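Local coordinates for protein murein peptide amidase A (Escherichia coli O157:H7, PDB 5HXD) that probably hydrolyses, as a zinc-dependent amidase of the M14 carboxypeptidase family, the gamma-D-glutamyl-diaminopimelate bond of the murein tripeptide during peptidoglycan degradation, at residues A[169-181]-A[223-236]. Numbering follows the deposited sequence.
Sequences SELGEWLAQAFEL and YLFAMANLLRWHPK
Y223, with its broad flat ring, offers a face to the edge of F179 in a T-shaped pair, centroids 5.6 Å apart and planes at 64°. Further on, the small side chains of A226 and A178 let the backbones of the nearly antiparallel helices 170-178 and 224-230 approach locally, A226 CA lying 5.4 Å from A178 CA. The A226 methyl also sits squarely over the F179 ring, CB 3.5 Å from the centroid, a CH-pi contact. The CB of M227 points away from 169-181, but its flexible chain folds back (chi2 63°) and brings CE to 3.9 Å from F179 CZ, with the sulfur at the ring edge, a Met-aromatic contact. N229 suits a border position: its apolar CB meets the edge of W174, while its amide oxygen takes weak hydrogen bonds from R232. The branched L230 reaches both W174 and L175, its CD2 lying 3.8 Å from L175 CD2.

Beyond the helix, the wide indole of W233 serves two partners. Its pyrrole edge meets one face of W174, whose other face carries the A178 methyl; the two five-membered rings are inclined by 63°. Over a face of W233, L171 lays CD1, 3.4 Å from CE2. At the end, E170, long enough when extended, accepts a weak bond at OE2 from K236 N (2.8 Å).

This largely apolar seam joins two helices lying side by side against the central sheet of the M14 fold. L175, M227 and L230 pack on strand 153-157, M227 also meets helix 53-65, and A176 touches edge strand 183-184.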
loop_
_atom_site.group_PDB
_atom_site.type_symbol
_atom_site.label_atom_id
_atom_site.label_comp_id
_atom_site.label_asym_id
_atom_site.label_seq_id
_atom_site.Cartn_x
_atom_site.Cartn_y
_atom_site.Cartn_z
ATOM N N SER A 169 -14.014 -9.757 -24.629
ATOM C CA SER A 169 -13.497 -11.058 -25.039
ATOM C C SER A 169 -13.761 -12.145 -23.998
ATOM O O SER A 169 -14.554 -11.957 -23.080
ATOM C CB SER A 169 -12.002 -10.958 -25.315
ATOM O OG SER A 169 -11.324 -10.562 -24.136
ATOM N N GLU A 170 -13.082 -13.278 -24.136
ATOM C CA GLU A 170 -13.276 -14.402 -23.222
ATOM C C GLU A 170 -12.738 -14.120 -21.812
ATOM O O GLU A 170 -13.417 -14.352 -20.794
ATOM C CB GLU A 170 -12.608 -15.654 -23.792
ATOM C CG GLU A 170 -12.791 -16.898 -22.942
ATOM C CD GLU A 170 -12.116 -18.109 -23.542
ATOM O OE1 GLU A 170 -11.565 -17.977 -24.655
ATOM O OE2 GLU A 170 -12.129 -19.185 -22.901
ATOM N N LEU A 171 -11.503 -13.636 -21.773
ATOM C CA LEU A 171 -10.825 -13.310 -20.535
ATOM C C LEU A 171 -11.640 -12.268 -19.779
ATOM O O LEU A 171 -11.784 -12.333 -18.557
ATOM C CB LEU A 171 -9.415 -12.810 -20.841
ATOM C CG LEU A 171 -8.434 -12.584 -19.700
ATOM C CD1 LEU A 171 -8.563 -13.682 -18.661
ATOM C CD2 LEU A 171 -7.038 -12.558 -20.277
ATOM N N GLY A 172 -12.205 -11.334 -20.536
ATOM C CA GLY A 172 -13.053 -10.301 -19.979
ATOM C C GLY A 172 -14.307 -10.856 -19.333
ATOM O O GLY A 172 -14.744 -10.364 -18.283
ATOM N N GLU A 173 -14.890 -11.877 -19.959
ATOM C CA GLU A 173 -16.086 -12.522 -19.419
ATOM C C GLU A 173 -15.709 -13.544 -18.347
ATOM O O GLU A 173 -16.476 -13.782 -17.418
ATOM C CB GLU A 173 -16.908 -13.165 -20.546
ATOM C CG GLU A 173 -17.447 -12.114 -21.514
ATOM C CD GLU A 173 -18.336 -12.655 -22.611
ATOM O OE1 GLU A 173 -17.827 -13.341 -23.535
ATOM O OE2 GLU A 173 -19.549 -12.357 -22.555
ATOM N N TRP A 174 -14.525 -14.133 -18.464
ATOM C CA TRP A 174 -14.005 -14.948 -17.384
ATOM C C TRP A 174 -13.832 -14.099 -16.138
ATOM O O TRP A 174 -14.280 -14.474 -15.052
ATOM C CB TRP A 174 -12.669 -15.590 -17.750
ATOM C CG TRP A 174 -12.191 -16.476 -16.649
ATOM C CD1 TRP A 174 -12.496 -17.788 -16.472
ATOM C CD2 TRP A 174 -11.349 -16.107 -15.546
ATOM N NE1 TRP A 174 -11.895 -18.267 -15.334
ATOM C CE2 TRP A 174 -11.185 -17.255 -14.745
ATOM C CE3 TRP A 174 -10.721 -14.920 -15.155
ATOM C CZ2 TRP A 174 -10.415 -17.252 -13.576
ATOM C CZ3 TRP A 174 -9.955 -14.918 -13.987
ATOM C CH2 TRP A 174 -9.808 -16.077 -13.217
ATOM N N LEU A 175 -13.169 -12.955 -16.299
ATOM C CA LEU A 175 -12.870 -12.067 -15.177
ATOM C C LEU A 175 -14.154 -11.619 -14.508
ATOM O O LEU A 175 -14.245 -11.579 -13.278
ATOM C CB LEU A 175 -12.059 -10.846 -15.646
ATOM C CG LEU A 175 -10.582 -11.073 -15.995
ATOM C CD1 LEU A 175 -10.008 -9.908 -16.779
ATOM C CD2 LEU A 175 -9.759 -11.339 -14.743
ATOM N N ALA A 176 -15.152 -11.291 -15.325
ATOM C CA ALA A 176 -16.417 -10.782 -14.807
ATOM C C ALA A 176 -17.071 -11.821 -13.926
ATOM O O ALA A 176 -17.565 -11.515 -12.836
ATOM C CB ALA A 176 -17.343 -10.382 -15.934
ATOM N N GLN A 177 -17.036 -13.064 -14.391
ATOM C CA GLN A 177 -17.672 -14.160 -13.683
ATOM C C GLN A 177 -16.856 -14.570 -12.459
ATOM O O GLN A 177 -17.396 -14.663 -11.357
ATOM C CB GLN A 177 -17.879 -15.348 -14.631
ATOM C CG GLN A 177 -19.348 -15.741 -14.808
ATOM C CD GLN A 177 -19.631 -16.460 -16.128
ATOM O OE1 GLN A 177 -18.737 -16.649 -16.956
ATOM N NE2 GLN A 177 -20.888 -16.862 -16.327
ATOM N N ALA A 178 -15.557 -14.787 -12.655
ATOM C CA ALA A 178 -14.649 -15.199 -11.575
ATOM C C ALA A 178 -14.564 -14.218 -10.410
ATOM O O ALA A 178 -14.360 -14.640 -9.272
ATOM C CB ALA A 178 -13.253 -15.440 -12.128
ATOM N N PHE A 179 -14.701 -12.917 -10.665
ATOM C CA PHE A 179 -14.567 -11.934 -9.570
ATOM C C PHE A 179 -15.919 -11.351 -9.134
ATOM O O PHE A 179 -15.978 -10.483 -8.260
ATOM C CB PHE A 179 -13.632 -10.777 -9.973
ATOM C CG PHE A 179 -12.158 -11.109 -9.910
ATOM C CD1 PHE A 179 -11.446 -10.952 -8.735
ATOM C CD2 PHE A 179 -11.477 -11.543 -11.039
ATOM C CE1 PHE A 179 -10.087 -11.242 -8.678
ATOM C CE2 PHE A 179 -10.124 -11.833 -10.989
ATOM C CZ PHE A 179 -9.430 -11.683 -9.807
ATOM N N GLU A 180 -16.988 -11.837 -9.764
ATOM C CA GLU A 180 -18.361 -11.344 -9.586
ATOM C C GLU A 180 -18.502 -9.834 -9.745
ATOM O O GLU A 180 -19.174 -9.152 -8.966
ATOM C CB GLU A 180 -18.923 -11.799 -8.244
ATOM C CG GLU A 180 -19.714 -13.071 -8.422
ATOM C CD GLU A 180 -20.368 -13.537 -7.170
ATOM O OE1 GLU A 180 -21.205 -12.789 -6.613
ATOM O OE2 GLU A 180 -20.041 -14.668 -6.758
ATOM N N LEU A 181 -17.905 -9.342 -10.822
ATOM C CA LEU A 181 -17.974 -7.946 -11.184
ATOM C C LEU A 181 -18.574 -7.825 -12.562
ATOM O O LEU A 181 -18.268 -8.624 -13.445
ATOM C CB LEU A 181 -16.584 -7.312 -11.162
ATOM C CG LEU A 181 -15.973 -7.177 -9.784
ATOM C CD1 LEU A 181 -14.598 -6.558 -9.914
ATOM C CD2 LEU A 181 -16.890 -6.322 -8.926
ATOM N N TYR A 223 -11.400 -12.927 -2.812
ATOM C CA TYR A 223 -10.943 -12.845 -4.209
ATOM C C TYR A 223 -9.682 -13.650 -4.501
ATOM O O TYR A 223 -9.140 -13.598 -5.614
ATOM C CB TYR A 223 -10.695 -11.379 -4.597
ATOM C CG TYR A 223 -11.960 -10.587 -4.790
ATOM C CD1 TYR A 223 -13.122 -11.208 -5.189
ATOM C CD2 TYR A 223 -11.996 -9.222 -4.565
ATOM C CE1 TYR A 223 -14.285 -10.506 -5.359
ATOM C CE2 TYR A 223 -13.162 -8.500 -4.737
ATOM C CZ TYR A 223 -14.301 -9.152 -5.133
ATOM O OH TYR A 223 -15.473 -8.460 -5.312
ATOM N N LEU A 224 -9.215 -14.390 -3.500
ATOM C CA LEU A 224 -7.943 -15.097 -3.610
ATOM C C LEU A 224 -8.102 -16.262 -4.554
ATOM O O LEU A 224 -7.162 -16.626 -5.252
ATOM C CB LEU A 224 -7.458 -15.567 -2.237
ATOM C CG LEU A 224 -6.100 -16.272 -2.146
ATOM C CD1 LEU A 224 -5.086 -15.595 -3.038
ATOM C CD2 LEU A 224 -5.596 -16.300 -0.702
ATOM N N PHE A 225 -9.307 -16.832 -4.565
ATOM C CA PHE A 225 -9.658 -17.926 -5.457
ATOM C C PHE A 225 -9.510 -17.462 -6.899
ATOM O O PHE A 225 -8.760 -18.047 -7.703
ATOM C CB PHE A 225 -11.090 -18.411 -5.176
ATOM C CG PHE A 225 -11.602 -19.427 -6.167
ATOM C CD1 PHE A 225 -11.299 -20.774 -6.027
ATOM C CD2 PHE A 225 -12.393 -19.034 -7.253
ATOM C CE1 PHE A 225 -11.772 -21.711 -6.957
ATOM C CE2 PHE A 225 -12.859 -19.966 -8.181
ATOM C CZ PHE A 225 -12.551 -21.305 -8.026
ATOM N N ALA A 226 -10.228 -16.393 -7.218
ATOM C CA ALA A 226 -10.202 -15.838 -8.558
ATOM C C ALA A 226 -8.785 -15.405 -8.966
ATOM O O ALA A 226 -8.325 -15.765 -10.048
ATOM C CB ALA A 226 -11.179 -14.672 -8.659
ATOM N N MET A 227 -8.091 -14.652 -8.108
ATOM C CA MET A 227 -6.748 -14.172 -8.444
ATOM C C MET A 227 -5.782 -15.311 -8.761
ATOM O O MET A 227 -5.051 -15.256 -9.755
ATOM C CB MET A 227 -6.165 -13.322 -7.318
ATOM C CG MET A 227 -4.971 -12.483 -7.782
ATOM S SD MET A 227 -5.375 -11.262 -9.063
ATOM C CE MET A 227 -6.353 -10.099 -8.104
ATOM N N ALA A 228 -5.786 -16.337 -7.913
ATOM C CA ALA A 228 -4.974 -17.536 -8.118
ATOM C C ALA A 228 -5.280 -18.234 -9.445
ATOM O O ALA A 228 -4.385 -18.789 -10.080
ATOM C CB ALA A 228 -5.183 -18.507 -6.965
ATOM N N ASN A 229 -6.543 -18.229 -9.852
ATOM C CA ASN A 229 -6.930 -18.921 -11.083
ATOM C C ASN A 229 -6.541 -18.095 -12.303
ATOM O O ASN A 229 -6.266 -18.651 -13.373
ATOM C CB ASN A 229 -8.432 -19.235 -11.109
ATOM C CG ASN A 229 -8.829 -20.277 -10.080
ATOM O OD1 ASN A 229 -8.021 -21.114 -9.681
ATOM N ND2 ASN A 229 -10.078 -20.225 -9.641
ATOM N N LEU A 230 -6.498 -16.773 -12.122
ATOM C CA LEU A 230 -6.071 -15.844 -13.169
ATOM C C LEU A 230 -4.592 -16.010 -13.512
ATOM O O LEU A 230 -4.191 -15.846 -14.670
ATOM C CB LEU A 230 -6.341 -14.398 -12.748
ATOM C CG LEU A 230 -5.901 -13.349 -13.772
ATOM C CD1 LEU A 230 -6.521 -13.645 -15.140
ATOM C CD2 LEU A 230 -6.253 -11.944 -13.304
ATOM N N LEU A 231 -3.783 -16.339 -12.508
ATOM C CA LEU A 231 -2.355 -16.591 -12.732
ATOM C C LEU A 231 -2.122 -17.819 -13.626
ATOM O O LEU A 231 -1.049 -17.968 -14.201
ATOM C CB LEU A 231 -1.616 -16.762 -11.397
ATOM C CG LEU A 231 -1.698 -15.582 -10.408
ATOM C CD1 LEU A 231 -1.416 -16.009 -8.981
ATOM C CD2 LEU A 231 -0.757 -14.466 -10.794
ATOM N N ARG A 232 -3.129 -18.685 -13.746
ATOM C CA ARG A 232 -3.011 -19.909 -14.546
ATOM C C ARG A 232 -4.076 -20.009 -15.641
ATOM O O ARG A 232 -4.408 -21.102 -16.079
ATOM C CB ARG A 232 -3.106 -21.146 -13.639
ATOM C CG ARG A 232 -4.407 -21.215 -12.835
ATOM C CD ARG A 232 -4.584 -22.548 -12.107
ATOM N NE ARG A 232 -5.936 -22.695 -11.560
ATOM C CZ ARG A 232 -6.380 -23.787 -10.942
ATOM N NH1 ARG A 232 -5.573 -24.825 -10.787
ATOM N NH2 ARG A 232 -7.625 -23.842 -10.474
ATOM N N TRP A 233 -4.612 -18.870 -16.068
ATOM C CA TRP A 233 -5.750 -18.845 -16.976
ATOM C C TRP A 233 -5.360 -19.184 -18.405
ATOM O O TRP A 233 -4.369 -18.674 -18.918
ATOM C CB TRP A 233 -6.427 -17.476 -16.951
ATOM C CG TRP A 233 -7.598 -17.324 -17.927
ATOM C CD1 TRP A 233 -8.920 -17.516 -17.648
ATOM C CD2 TRP A 233 -7.546 -16.940 -19.318
ATOM N NE1 TRP A 233 -9.690 -17.282 -18.767
ATOM C CE2 TRP A 233 -8.861 -16.919 -19.816
ATOM C CE3 TRP A 233 -6.500 -16.613 -20.206
ATOM C CZ2 TRP A 233 -9.185 -16.590 -21.131
ATOM C CZ3 TRP A 233 -6.815 -16.278 -21.517
ATOM C CH2 TRP A 233 -8.144 -16.268 -21.966
ATOM N N HIS A 234 -6.151 -20.042 -19.045
ATOM C CA HIS A 234 -6.014 -20.306 -20.478
ATOM C C HIS A 234 -7.403 -20.326 -21.110
ATOM O O HIS A 234 -8.398 -20.532 -20.406
ATOM C CB HIS A 234 -5.261 -21.625 -20.749
ATOM C CG HIS A 234 -5.863 -22.819 -20.096
ATOM N ND1 HIS A 234 -5.300 -23.431 -18.974
ATOM C CD2 HIS A 234 -6.961 -23.557 -20.377
ATOM C CE1 HIS A 234 -6.023 -24.455 -18.618
ATOM N NE2 HIS A 234 -7.057 -24.560 -19.456
ATOM N N PRO A 235 -7.483 -20.077 -22.436
ATOM C CA PRO A 235 -8.799 -20.075 -23.089
ATOM C C PRO A 235 -9.457 -21.461 -23.089
ATOM O O PRO A 235 -8.804 -22.450 -22.748
ATOM C CB PRO A 235 -8.488 -19.586 -24.508
ATOM C CG PRO A 235 -7.011 -19.766 -24.678
ATOM C CD PRO A 235 -6.413 -19.614 -23.339
ATOM N N LYS A 236 -10.727 -21.507 -23.489
ATOM C CA LYS A 236 -11.635 -22.635 -23.236
ATOM C C LYS A 236 -11.147 -24.071 -23.508
ATOM O O LYS A 236 -11.423 -24.964 -22.699
ATOM C CB LYS A 236 -12.926 -22.430 -24.038
ATOM C CG LYS A 236 -14.179 -22.865 -23.280
ATOM C CD LYS A 236 -15.191 -23.553 -24.184
ATOM C CE LYS A 236 -16.099 -24.459 -23.362
ATOM N NZ LYS A 236 -16.812 -25.445 -24.208
#